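Local coordinates for DUF1881 domain-containing protein (Neurospora crassa, PDB 5Z6D) that is of uncertain cellular function but is abundant in perithecia and couples a betagamma-crystallin domain, whose calcium site the domain interface renders inoperative, to an Ig-like domain, at residues Q14-E19 with D73-G78; L110-R115 with G131-M136; T145-R150 with H181-L186; V163-N168 with V174-N179. The protein carries 1 engineered substitution. All coordinates share one frame; numbering follows the deposited sequence.

Contact 1. Residues Q14-E19 with D73-G78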
# COMPACT_ATOMS: atom_id res chain seq x y z
N GLN A 14 23.36 7.45 -3.47
CA GLN A 14 23.45 7.66 -4.90
C GLN A 14 23.99 6.45 -5.67
O GLN A 14 23.60 6.21 -6.81
CB GLN A 14 24.32 8.90 -5.15
CG GLN A 14 25.18 8.87 -6.39
CD GLN A 14 26.39 9.78 -6.26
OE1 GLN A 14 27.17 9.66 -5.31
NE2 GLN A 14 26.54 10.69 -7.20
N LYS A 15 24.88 5.68 -5.05
CA LYS A 15 25.38 4.47 -5.69
C LYS A 15 24.91 3.22 -4.95
O LYS A 15 24.40 3.31 -3.83
CB LYS A 15 26.91 4.51 -5.77
CG LYS A 15 27.47 5.88 -6.11
CD LYS A 15 28.65 5.78 -7.05
CE LYS A 15 29.58 6.98 -6.91
NZ LYS A 15 30.28 6.99 -5.59
N LYS A 16 25.08 2.06 -5.58
CA LYS A 16 24.73 0.79 -4.96
C LYS A 16 25.70 0.48 -3.81
O LYS A 16 26.74 1.10 -3.68
CB LYS A 16 24.75 -0.34 -5.99
CG LYS A 16 23.71 -0.21 -7.08
CD LYS A 16 23.83 -1.31 -8.11
CE LYS A 16 22.70 -1.22 -9.13
NZ LYS A 16 22.71 -2.34 -10.10
N ASN A 17 25.31 -0.47 -2.96
CA ASN A 17 26.13 -0.93 -1.85
C ASN A 17 26.61 0.17 -0.90
O ASN A 17 27.72 0.10 -0.36
CB ASN A 17 27.34 -1.70 -2.38
CG ASN A 17 27.91 -2.67 -1.36
OD1 ASN A 17 27.18 -3.23 -0.55
ND2 ASN A 17 29.23 -2.86 -1.39
N PHE A 18 25.76 1.18 -0.70
CA PHE A 18 25.91 2.19 0.35
C PHE A 18 27.16 3.06 0.18
O PHE A 18 27.76 3.50 1.16
CB PHE A 18 25.94 1.52 1.72
CG PHE A 18 24.96 0.39 1.86
CD1 PHE A 18 23.60 0.65 1.97
CD2 PHE A 18 25.38 -0.94 1.88
CE1 PHE A 18 22.68 -0.38 2.10
CE2 PHE A 18 24.47 -1.98 2.01
CZ PHE A 18 23.10 -1.70 2.12
N GLU A 19 27.55 3.32 -1.06
CA GLU A 19 28.76 4.10 -1.30
C GLU A 19 28.40 5.53 -1.70
O GLU A 19 27.30 5.78 -2.22
CB GLU A 19 29.64 3.42 -2.35
CG GLU A 19 29.91 1.92 -2.11
CD GLU A 19 30.89 1.62 -0.97
OE1 GLU A 19 31.13 2.50 -0.12
OE2 GLU A 19 31.43 0.48 -0.93
N ASP A 73 20.82 -2.73 -3.19
CA ASP A 73 20.41 -2.42 -4.56
C ASP A 73 18.91 -2.19 -4.68
O ASP A 73 18.13 -3.13 -4.61
CB ASP A 73 20.84 -3.57 -5.49
CG ASP A 73 20.78 -3.20 -6.97
OD1 ASP A 73 20.18 -2.15 -7.31
OD2 ASP A 73 21.33 -3.96 -7.80
N ILE A 74 18.51 -0.93 -4.86
CA ILE A 74 17.10 -0.62 -5.14
C ILE A 74 16.90 0.01 -6.52
O ILE A 74 15.96 0.78 -6.72
CB ILE A 74 16.49 0.32 -4.07
CG1 ILE A 74 17.28 1.63 -3.96
CG2 ILE A 74 16.45 -0.39 -2.72
CD1 ILE A 74 16.59 2.67 -3.07
N SER A 75 17.77 -0.33 -7.46
CA SER A 75 17.72 0.24 -8.80
C SER A 75 16.57 -0.29 -9.67
O SER A 75 16.29 0.26 -10.73
CB SER A 75 19.04 -0.02 -9.51
OG SER A 75 19.25 -1.42 -9.67
N ASP A 76 15.93 -1.37 -9.23
CA ASP A 76 14.91 -2.04 -10.03
C ASP A 76 13.64 -2.26 -9.20
O ASP A 76 13.39 -3.37 -8.73
CB ASP A 76 15.43 -3.38 -10.55
CG ASP A 76 14.57 -3.97 -11.65
OD1 ASP A 76 13.42 -3.52 -11.83
OD2 ASP A 76 15.04 -4.90 -12.34
N ILE A 77 12.85 -1.21 -9.03
CA ILE A 77 11.74 -1.28 -8.09
C ILE A 77 10.45 -0.80 -8.71
O ILE A 77 9.45 -0.58 -8.03
CB ILE A 77 12.04 -0.46 -6.84
CG1 ILE A 77 12.43 0.96 -7.25
CG2 ILE A 77 13.18 -1.11 -6.06
CD1 ILE A 77 12.56 1.96 -6.09
N GLY A 78 10.47 -0.64 -10.03
CA GLY A 78 9.39 0.02 -10.72
C GLY A 78 9.70 1.50 -10.67
O GLY A 78 10.80 1.89 -10.27

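Contact 2. Residues L110-R115 with G131-M136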
# COMPACT_ATOMS: atom_id res chain seq x y z
N LEU A 110 -11.96 -2.07 -8.20
CA LEU A 110 -12.16 -1.65 -6.83
C LEU A 110 -11.36 -0.36 -6.65
O LEU A 110 -10.13 -0.36 -6.66
CB LEU A 110 -11.70 -2.73 -5.87
CG LEU A 110 -11.69 -2.36 -4.39
CD1 LEU A 110 -13.11 -2.12 -3.90
CD2 LEU A 110 -11.02 -3.48 -3.62
N LYS A 111 -12.08 0.76 -6.56
CA LYS A 111 -11.47 2.05 -6.31
C LYS A 111 -11.48 2.32 -4.82
O LYS A 111 -12.53 2.21 -4.17
CB LYS A 111 -12.22 3.16 -7.06
CG LYS A 111 -11.65 4.55 -6.87
CD LYS A 111 -12.54 5.60 -7.55
CE LYS A 111 -12.01 7.00 -7.33
NZ LYS A 111 -13.06 8.03 -7.54
N VAL A 112 -10.31 2.67 -4.28
CA VAL A 112 -10.17 2.89 -2.86
C VAL A 112 -9.64 4.31 -2.67
O VAL A 112 -8.53 4.61 -3.10
CB VAL A 112 -9.19 1.87 -2.22
CG1 VAL A 112 -9.10 2.10 -0.73
CG2 VAL A 112 -9.64 0.44 -2.49
N ASP A 113 -10.45 5.19 -2.09
CA ASP A 113 -10.07 6.59 -2.03
C ASP A 113 -9.23 6.89 -0.80
O ASP A 113 -9.68 7.60 0.10
CB ASP A 113 -11.31 7.49 -2.03
CG ASP A 113 -11.77 7.83 -3.43
OD1 ASP A 113 -11.02 7.56 -4.39
OD2 ASP A 113 -12.89 8.38 -3.57
N ALA A 114 -8.03 6.33 -0.76
CA ALA A 114 -7.15 6.51 0.38
C ALA A 114 -6.62 7.93 0.46
O ALA A 114 -5.93 8.40 -0.45
CB ALA A 114 -6.00 5.53 0.30
N ARG A 115 -6.93 8.62 1.55
CA ARG A 115 -6.59 10.03 1.61
C ARG A 115 -5.13 10.25 1.98
O ARG A 115 -4.57 11.30 1.67
CB ARG A 115 -7.53 10.75 2.58
CG ARG A 115 -8.97 10.74 2.10
CD ARG A 115 -9.89 11.55 3.00
NE ARG A 115 -9.76 12.99 2.79
CZ ARG A 115 -10.67 13.88 3.17
NH1 ARG A 115 -11.78 13.48 3.78
NH2 ARG A 115 -10.47 15.17 2.94
N GLY A 131 -1.94 -3.61 -3.84
CA GLY A 131 -1.94 -2.17 -3.86
C GLY A 131 -1.93 -1.59 -2.46
O GLY A 131 -2.67 -2.04 -1.59
N LEU A 132 -1.11 -0.57 -2.27
CA LEU A 132 -1.02 0.12 -1.00
C LEU A 132 -2.24 1.02 -0.84
O LEU A 132 -2.45 1.93 -1.64
CB LEU A 132 0.27 0.95 -0.95
CG LEU A 132 0.47 1.79 0.31
CD1 LEU A 132 0.79 0.91 1.52
CD2 LEU A 132 1.54 2.86 0.08
N VAL A 133 -3.05 0.76 0.19
CA VAL A 133 -4.29 1.52 0.38
C VAL A 133 -4.33 2.25 1.72
O VAL A 133 -5.33 2.91 2.06
CB VAL A 133 -5.55 0.61 0.24
CG1 VAL A 133 -5.65 0.02 -1.18
CG2 VAL A 133 -5.55 -0.50 1.28
N GLY A 134 -3.25 2.16 2.49
CA GLY A 134 -3.19 2.98 3.70
C GLY A 134 -1.91 2.76 4.47
O GLY A 134 -1.18 1.81 4.19
N ILE A 135 -1.61 3.65 5.42
CA ILE A 135 -0.48 3.45 6.32
C ILE A 135 -0.99 3.68 7.73
O ILE A 135 -1.60 4.72 8.00
CB ILE A 135 0.68 4.42 6.01
CG1 ILE A 135 1.22 4.16 4.60
CG2 ILE A 135 1.81 4.28 7.04
CD1 ILE A 135 2.31 5.13 4.13
N MET A 136 -0.79 2.72 8.62
CA MET A 136 -1.31 2.85 9.98
C MET A 136 -0.24 2.56 11.00
O MET A 136 0.25 1.44 11.08
CB MET A 136 -2.48 1.92 10.21
CG MET A 136 -3.05 2.05 11.63
SD MET A 136 -4.56 1.11 11.91
CE MET A 136 -5.72 1.97 10.83

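Contact 3. Residues T145-R150 with H181-L186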
# COMPACT_ATOMS: atom_id res chain seq x y z
N THR A 145 -12.37 4.63 4.68
CA THR A 145 -11.96 4.95 3.32
C THR A 145 -13.04 4.52 2.34
O THR A 145 -13.53 3.40 2.38
CB THR A 145 -10.62 4.25 2.96
OG1 THR A 145 -9.61 4.71 3.87
CG2 THR A 145 -10.21 4.59 1.55
N ALA A 146 -13.44 5.44 1.46
CA ALA A 146 -14.53 5.13 0.54
C ALA A 146 -14.09 4.10 -0.49
O ALA A 146 -12.94 4.12 -0.94
CB ALA A 146 -15.01 6.39 -0.16
N VAL A 147 -15.00 3.19 -0.85
CA VAL A 147 -14.70 2.22 -1.90
C VAL A 147 -15.82 2.15 -2.94
O VAL A 147 -17.00 2.40 -2.65
CB VAL A 147 -14.46 0.79 -1.35
CG1 VAL A 147 -13.22 0.74 -0.45
CG2 VAL A 147 -15.67 0.29 -0.61
N TYR A 148 -15.44 1.80 -4.17
CA TYR A 148 -16.39 1.76 -5.29
C TYR A 148 -16.07 0.54 -6.13
O TYR A 148 -14.94 0.37 -6.57
CB TYR A 148 -16.31 3.03 -6.16
CG TYR A 148 -16.39 4.34 -5.38
CD1 TYR A 148 -17.58 5.06 -5.32
CD2 TYR A 148 -15.27 4.85 -4.72
CE1 TYR A 148 -17.65 6.25 -4.61
CE2 TYR A 148 -15.34 6.03 -4.01
CZ TYR A 148 -16.53 6.73 -3.96
OH TYR A 148 -16.59 7.91 -3.25
N VAL A 149 -17.08 -0.30 -6.36
CA VAL A 149 -16.91 -1.52 -7.14
C VAL A 149 -17.68 -1.38 -8.43
O VAL A 149 -18.92 -1.24 -8.42
CB VAL A 149 -17.43 -2.75 -6.41
CG1 VAL A 149 -17.12 -4.01 -7.24
CG2 VAL A 149 -16.82 -2.85 -5.01
N ARG A 150 -16.94 -1.44 -9.54
CA ARG A 150 -17.54 -1.19 -10.85
C ARG A 150 -17.28 -2.33 -11.82
O ARG A 150 -16.21 -2.93 -11.79
CB ARG A 150 -16.99 0.11 -11.43
CG ARG A 150 -17.81 0.66 -12.56
CD ARG A 150 -17.08 1.84 -13.18
NE ARG A 150 -17.89 2.49 -14.21
CZ ARG A 150 -17.44 3.45 -15.01
NH1 ARG A 150 -16.18 3.86 -14.91
NH2 ARG A 150 -18.25 4.00 -15.92
N HIS A 181 -21.57 -0.35 5.92
CA HIS A 181 -21.21 0.34 4.69
C HIS A 181 -20.27 -0.49 3.80
O HIS A 181 -20.05 -0.17 2.63
CB HIS A 181 -20.59 1.70 5.00
CG HIS A 181 -21.58 2.71 5.47
ND1 HIS A 181 -22.70 3.05 4.73
CD2 HIS A 181 -21.64 3.46 6.60
CE1 HIS A 181 -23.40 3.96 5.39
NE2 HIS A 181 -22.78 4.23 6.52
N TRP A 182 -19.76 -1.58 4.35
CA TRP A 182 -18.97 -2.52 3.56
C TRP A 182 -19.89 -3.27 2.60
O TRP A 182 -20.88 -3.86 3.04
CB TRP A 182 -18.22 -3.50 4.46
CG TRP A 182 -17.53 -4.62 3.73
CD1 TRP A 182 -18.01 -5.88 3.49
CD2 TRP A 182 -16.22 -4.58 3.15
NE1 TRP A 182 -17.08 -6.62 2.80
CE2 TRP A 182 -15.96 -5.85 2.58
CE3 TRP A 182 -15.23 -3.60 3.06
CZ2 TRP A 182 -14.77 -6.16 1.94
CZ3 TRP A 182 -14.04 -3.90 2.41
CH2 TRP A 182 -13.83 -5.17 1.86
N PRO A 183 -19.58 -3.23 1.30
CA PRO A 183 -20.42 -3.88 0.28
C PRO A 183 -20.59 -5.37 0.55
O PRO A 183 -19.59 -6.09 0.67
CB PRO A 183 -19.65 -3.63 -1.02
CG PRO A 183 -18.85 -2.41 -0.76
CD PRO A 183 -18.45 -2.51 0.69
N LYS A 184 -21.83 -5.84 0.63
CA LYS A 184 -22.07 -7.25 0.92
C LYS A 184 -21.55 -8.13 -0.21
O LYS A 184 -21.33 -9.33 -0.03
CB LYS A 184 -23.56 -7.51 1.15
CG LYS A 184 -24.15 -6.71 2.30
CD LYS A 184 -25.59 -7.10 2.57
CE LYS A 184 -26.17 -6.31 3.74
NZ LYS A 184 -26.45 -4.89 3.39
N GLN A 185 -21.36 -7.53 -1.38
CA GLN A 185 -20.79 -8.24 -2.52
C GLN A 185 -19.32 -8.61 -2.38
O GLN A 185 -18.80 -9.38 -3.17
CB GLN A 185 -20.95 -7.41 -3.80
CG GLN A 185 -22.39 -7.20 -4.24
CD GLN A 185 -22.98 -5.93 -3.68
OE1 GLN A 185 -22.51 -5.39 -2.68
NE2 GLN A 185 -24.02 -5.43 -4.33
N LEU A 186 -18.64 -8.02 -1.39
CA LEU A 186 -17.22 -8.27 -1.18
C LEU A 186 -16.96 -9.09 0.08
O LEU A 186 -17.67 -8.96 1.07
CB LEU A 186 -16.46 -6.95 -1.07
CG LEU A 186 -16.51 -5.97 -2.24
CD1 LEU A 186 -15.81 -4.66 -1.88
CD2 LEU A 186 -15.88 -6.61 -3.48

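Contact 4. Residues V163-N168 with V174-N179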
# COMPACT_ATOMS: atom_id res chain seq x y z
N VAL A 163 -14.69 1.11 3.69
CA VAL A 163 -14.01 0.13 4.52
C VAL A 163 -13.53 0.87 5.77
O VAL A 163 -13.15 2.04 5.70
CB VAL A 163 -12.83 -0.54 3.77
CG1 VAL A 163 -11.76 0.49 3.38
CG2 VAL A 163 -12.23 -1.67 4.61
N TYR A 164 -13.56 0.17 6.90
CA TYR A 164 -13.14 0.73 8.17
C TYR A 164 -11.94 -0.08 8.66
O TYR A 164 -12.04 -1.29 8.83
CB TYR A 164 -14.31 0.68 9.17
CG TYR A 164 -14.05 1.29 10.54
CD1 TYR A 164 -13.99 2.67 10.72
CD2 TYR A 164 -13.90 0.48 11.65
CE1 TYR A 164 -13.78 3.22 11.97
CE2 TYR A 164 -13.68 1.02 12.90
CZ TYR A 164 -13.62 2.39 13.06
OH TYR A 164 -13.40 2.93 14.31
N PHE A 165 -10.81 0.58 8.82
CA PHE A 165 -9.60 -0.03 9.37
C PHE A 165 -9.43 0.35 10.83
O PHE A 165 -9.60 1.51 11.21
CB PHE A 165 -8.35 0.42 8.62
CG PHE A 165 -8.36 0.09 7.16
CD1 PHE A 165 -8.33 -1.22 6.73
CD2 PHE A 165 -8.37 1.10 6.21
CE1 PHE A 165 -8.32 -1.53 5.37
CE2 PHE A 165 -8.35 0.81 4.86
CZ PHE A 165 -8.32 -0.50 4.44
N GLU A 166 -9.05 -0.62 11.65
CA GLU A 166 -8.75 -0.27 13.04
C GLU A 166 -7.57 -1.10 13.52
O GLU A 166 -7.34 -2.19 13.03
CB GLU A 166 -9.98 -0.49 13.94
CG GLU A 166 -10.38 -1.93 14.15
CD GLU A 166 -11.55 -2.07 15.12
OE1 GLU A 166 -12.14 -1.03 15.50
OE2 GLU A 166 -11.88 -3.21 15.50
N TRP A 167 -6.82 -0.56 14.46
CA TRP A 167 -5.72 -1.31 15.04
C TRP A 167 -6.23 -2.32 16.05
O TRP A 167 -7.03 -1.98 16.93
CB TRP A 167 -4.70 -0.39 15.70
CG TRP A 167 -3.46 -1.14 16.09
CD1 TRP A 167 -3.19 -1.69 17.30
CD2 TRP A 167 -2.36 -1.45 15.24
NE1 TRP A 167 -1.96 -2.32 17.27
CE2 TRP A 167 -1.43 -2.18 16.01
CE3 TRP A 167 -2.04 -1.17 13.90
CZ2 TRP A 167 -0.22 -2.64 15.49
CZ3 TRP A 167 -0.84 -1.63 13.39
CH2 TRP A 167 0.06 -2.36 14.18
N ASN A 168 -5.78 -3.56 15.91
CA ASN A 168 -6.06 -4.63 16.85
C ASN A 168 -4.89 -4.77 17.81
O ASN A 168 -3.82 -5.28 17.44
CB ASN A 168 -6.31 -5.94 16.12
CG ASN A 168 -6.86 -7.01 17.04
OD1 ASN A 168 -6.22 -7.40 18.01
ND2 ASN A 168 -8.06 -7.50 16.72
N VAL A 174 -3.55 -4.85 11.77
CA VAL A 174 -4.63 -4.03 11.25
C VAL A 174 -5.82 -4.92 10.95
O VAL A 174 -5.67 -6.01 10.40
CB VAL A 174 -4.21 -3.28 9.97
CG1 VAL A 174 -5.40 -2.55 9.33
CG2 VAL A 174 -3.09 -2.29 10.27
N ASP A 175 -7.01 -4.47 11.34
CA ASP A 175 -8.24 -5.20 11.06
C ASP A 175 -9.12 -4.43 10.08
O ASP A 175 -9.28 -3.21 10.20
CB ASP A 175 -9.05 -5.45 12.33
CG ASP A 175 -8.46 -6.53 13.19
OD1 ASP A 175 -7.36 -7.01 12.88
OD2 ASP A 175 -9.11 -6.88 14.20
N VAL A 176 -9.68 -5.16 9.12
CA VAL A 176 -10.78 -4.66 8.33
C VAL A 176 -12.07 -4.99 9.07
O VAL A 176 -12.32 -6.15 9.38
CB VAL A 176 -10.81 -5.28 6.92
CG1 VAL A 176 -12.14 -5.01 6.24
CG2 VAL A 176 -9.65 -4.76 6.08
N VAL A 177 -12.85 -3.96 9.39
CA VAL A 177 -14.15 -4.16 10.01
C VAL A 177 -15.23 -4.05 8.94
O VAL A 177 -15.42 -2.99 8.35
CB VAL A 177 -14.41 -3.14 11.12
CG1 VAL A 177 -15.73 -3.45 11.80
CG2 VAL A 177 -13.26 -3.17 12.11
N GLU A 178 -15.92 -5.15 8.69
CA GLU A 178 -17.00 -5.16 7.71
C GLU A 178 -18.31 -4.71 8.36
O GLU A 178 -19.06 -5.53 8.87
CB GLU A 178 -17.16 -6.56 7.11
CG GLU A 178 -15.88 -7.14 6.50
CD GLU A 178 -16.15 -8.32 5.58
OE1 GLU A 178 -17.31 -8.78 5.52
OE2 GLU A 178 -15.20 -8.79 4.91
N ASN A 179 -18.57 -3.41 8.34
CA ASN A 179 -19.79 -2.88 8.94
C ASN A 179 -20.87 -2.65 7.88
O ASN A 179 -20.80 -3.21 6.79
CB ASN A 179 -19.50 -1.59 9.72
CG ASN A 179 -18.87 -0.51 8.87
OD1 ASN A 179 -19.17 -0.35 7.69
ND2 ASN A 179 -17.98 0.27 9.49

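Contact 1. Residues Q14-E19 with D73-G78
The extended side chain of K16 reaches across to D73, and the two groups cross obliquely instead of meeting head on. K16 leaves its backbone with CG anti to the carbonyl carbon (chi1 -64°) and stays straight beyond it, so the methylenes CD and CE run close past the carboxylate before the ammonium group arrives. NZ then makes a salt bridge and hydrogen bond to D73 OD2 at 3.1 Å, coming from above the carboxylate plane, 35° out of it. A long flexible lysine suits this exposed site, because it can span the gap between two loops while the aliphatic part of its chain is used for packing. CE also rests against S75, lying 3.5 Å from S75 OG.

The other carboxylate oxygen is occupied at home. D73 OD1 accepts from S75 OG at 2.6 Å, on its syn side, and from S75 N at 3.0 Å, nearly in line with its C-O bond. Two bonds on one oxygen fix the rotation of the carboxylate and present OD2 to the lysine. Nearby, a backbone bond between N17 and A72 also ties the loops. The Asx turn of D73 lies in the loop before strand 82-87, and the salt bridge ties it to the 14-19 loop, which is consistent with the folded hairpin between the first two strands of a betagamma-crystallin motif.

Contact 2. Residues L110-R115 with G131-M136
The backbones of A114 and V133 approach to 5.8 Å between their CA atoms, yet no hydrogen bond joins the two segments, which meet through side chains and one carbonyl. V112 and V133 supply the apolar part. Their side chains cross at about a right angle, with V112 CG1 set against V133 CB at 4.0 Å and V133 CG1 turned to V112 CB at 4.1 Å. V112 CG1 is anti to its own backbone N (chi1 -178°), which carries that methyl forward onto its partner. Branched, compact valines suit a buried place where strand faces meet, since each offers methyls without a long chain to be ordered.

The two segments belong to different sheets of the Ig-like domain: strand 108-112 lies in the five-stranded sheet and strand 131-136 at the edge of the four-stranded one, so the valines meet inside the beta sandwich. V133 and G134 form a classic beta bulge opposite I93, and V133 packs on I93 and F95 of the neighbouring strand.

Beyond V112 the first segment bends through an inverse gamma turn centred on D113, closed by a weak bond from A114 N to V112 O. The turn sets A114 facing V133, where its CB stands 3.2 Å from V133 O. The small methyl of alanine allows this close approach to the backbone. D113, on the other side, turns its CB away from this interface, and its OD1 is hydrogen-bonded to T119 OG1.

Contact 3. Residues T145-R150 with H181-L186
P183 and L186, the residues that meet V147 and V149, also lie over one and the same face of the W182 indole. P183 CD stands 3.6 Å above the ring plane and L186 CD1 4.2 Å above it, both offset toward the rim. The indole, proline and leucine form a compact apolar cluster where the connection from strand 173-177 to strand 186-190 crosses from one sheet of the Ig-like beta sandwich to the other. That connection folds as a type I beta turn from P183 to L186, closed by a backbone bond from L186 N to P183 O. The compact, rigid ring of P183 suits a buried place between the W182 face and V147, and V198 and V163 add further apolar contacts to W182.

Across the interface, strand 143-151 turns V147 and V149 toward the cluster. V147 lies aslant to the proline ring, its CG2 4.2 Å from P183 CD, a fairly loose contact. V149 is tighter: with CG1 anti to the backbone N (chi1 -176°), CG2 is the methyl left to meet L186, and V149 CG2 and L186 CD1 meet tip to tip at 3.8 Å. No hydrogen bond crosses here, as expected of buried hydrocarbon surfaces. The indole N-H is satisfied within the turn instead: W182 NE1 donates to L186 O at 3.0 Å; the oxygen lies 20° out of the indole plane, and NE1 comes from well above the carbonyl plane.

Contact 4. Residues V163-N168 with V174-N179
V176 and V174 fit their forked side chains among V163, F165 and W167 on one face of a beta hairpin, the antiparallel pairing of strands 157-168 and 173-177. Each branch has its own hollow. V176 CG1 settles against V163 CG2 at 3.7 Å, while V176 CG2 comes to the edge of the F165 ring, 3.6 Å from CE1. Two residues back on the same face, V174 CG1 meets F165 CD1, and V174 CG2 lies obliquely by the W167 ring, 3.9 Å from CZ3. V174 is thus a wedge between the F165 and W167 rings, and V176 fills the notch between V163 and the edge of F165, their beta branches suiting an extended strand. F165, W167 and V174 also bear on M136 of the opposing sheet, so this is the inward face of the Ig-like sandwich.

On the other face V177 is the bump. Its CB sits at the edge of the Y164 ring, in its plane, and its CG2 nudges the chain of E166, 3.6 Å from CD. Y164 has CG anti to the backbone N (chi1 -177°), which lays the ring alongside V177, pointing the same way.

The strands are bonded through V177 N to Y164 O and through the reciprocal pair at E166 and D175. The extended chain of E166 and the carboxylate of D175 suit this more exposed side. At the W167 end of the hairpin D175 OD1 forms a salt bridge with R190, on strand 186-190 of the other sheet. D175 OD2 accepts a hydrogen bond from N168 ND2 at 2.8 Å, on its syn side and 30° out of the carboxylate plane.

In the fold
Contact 1 stands apart, a surface salt bridge between loops of the betagamma-crystallin domain, with its centre about 27 to 39 Å from the other three centres. Contacts 2, 3 and 4 share the Ig-like domain and touch one another. Contacts 2 and 3 are buried and hydrocarbon in character: contact 2 joins the two sheets directly, contact 3 seats a connecting turn on a sheet strand. Contact 4 is partly buried and the one with cross-strand backbone bonding, apolar inward and polar outward. Strands 108-112, 143-151 and 157-168 are successive neighbours in one sheet, linking all three, and M136 of contact 2 packs on contact 4.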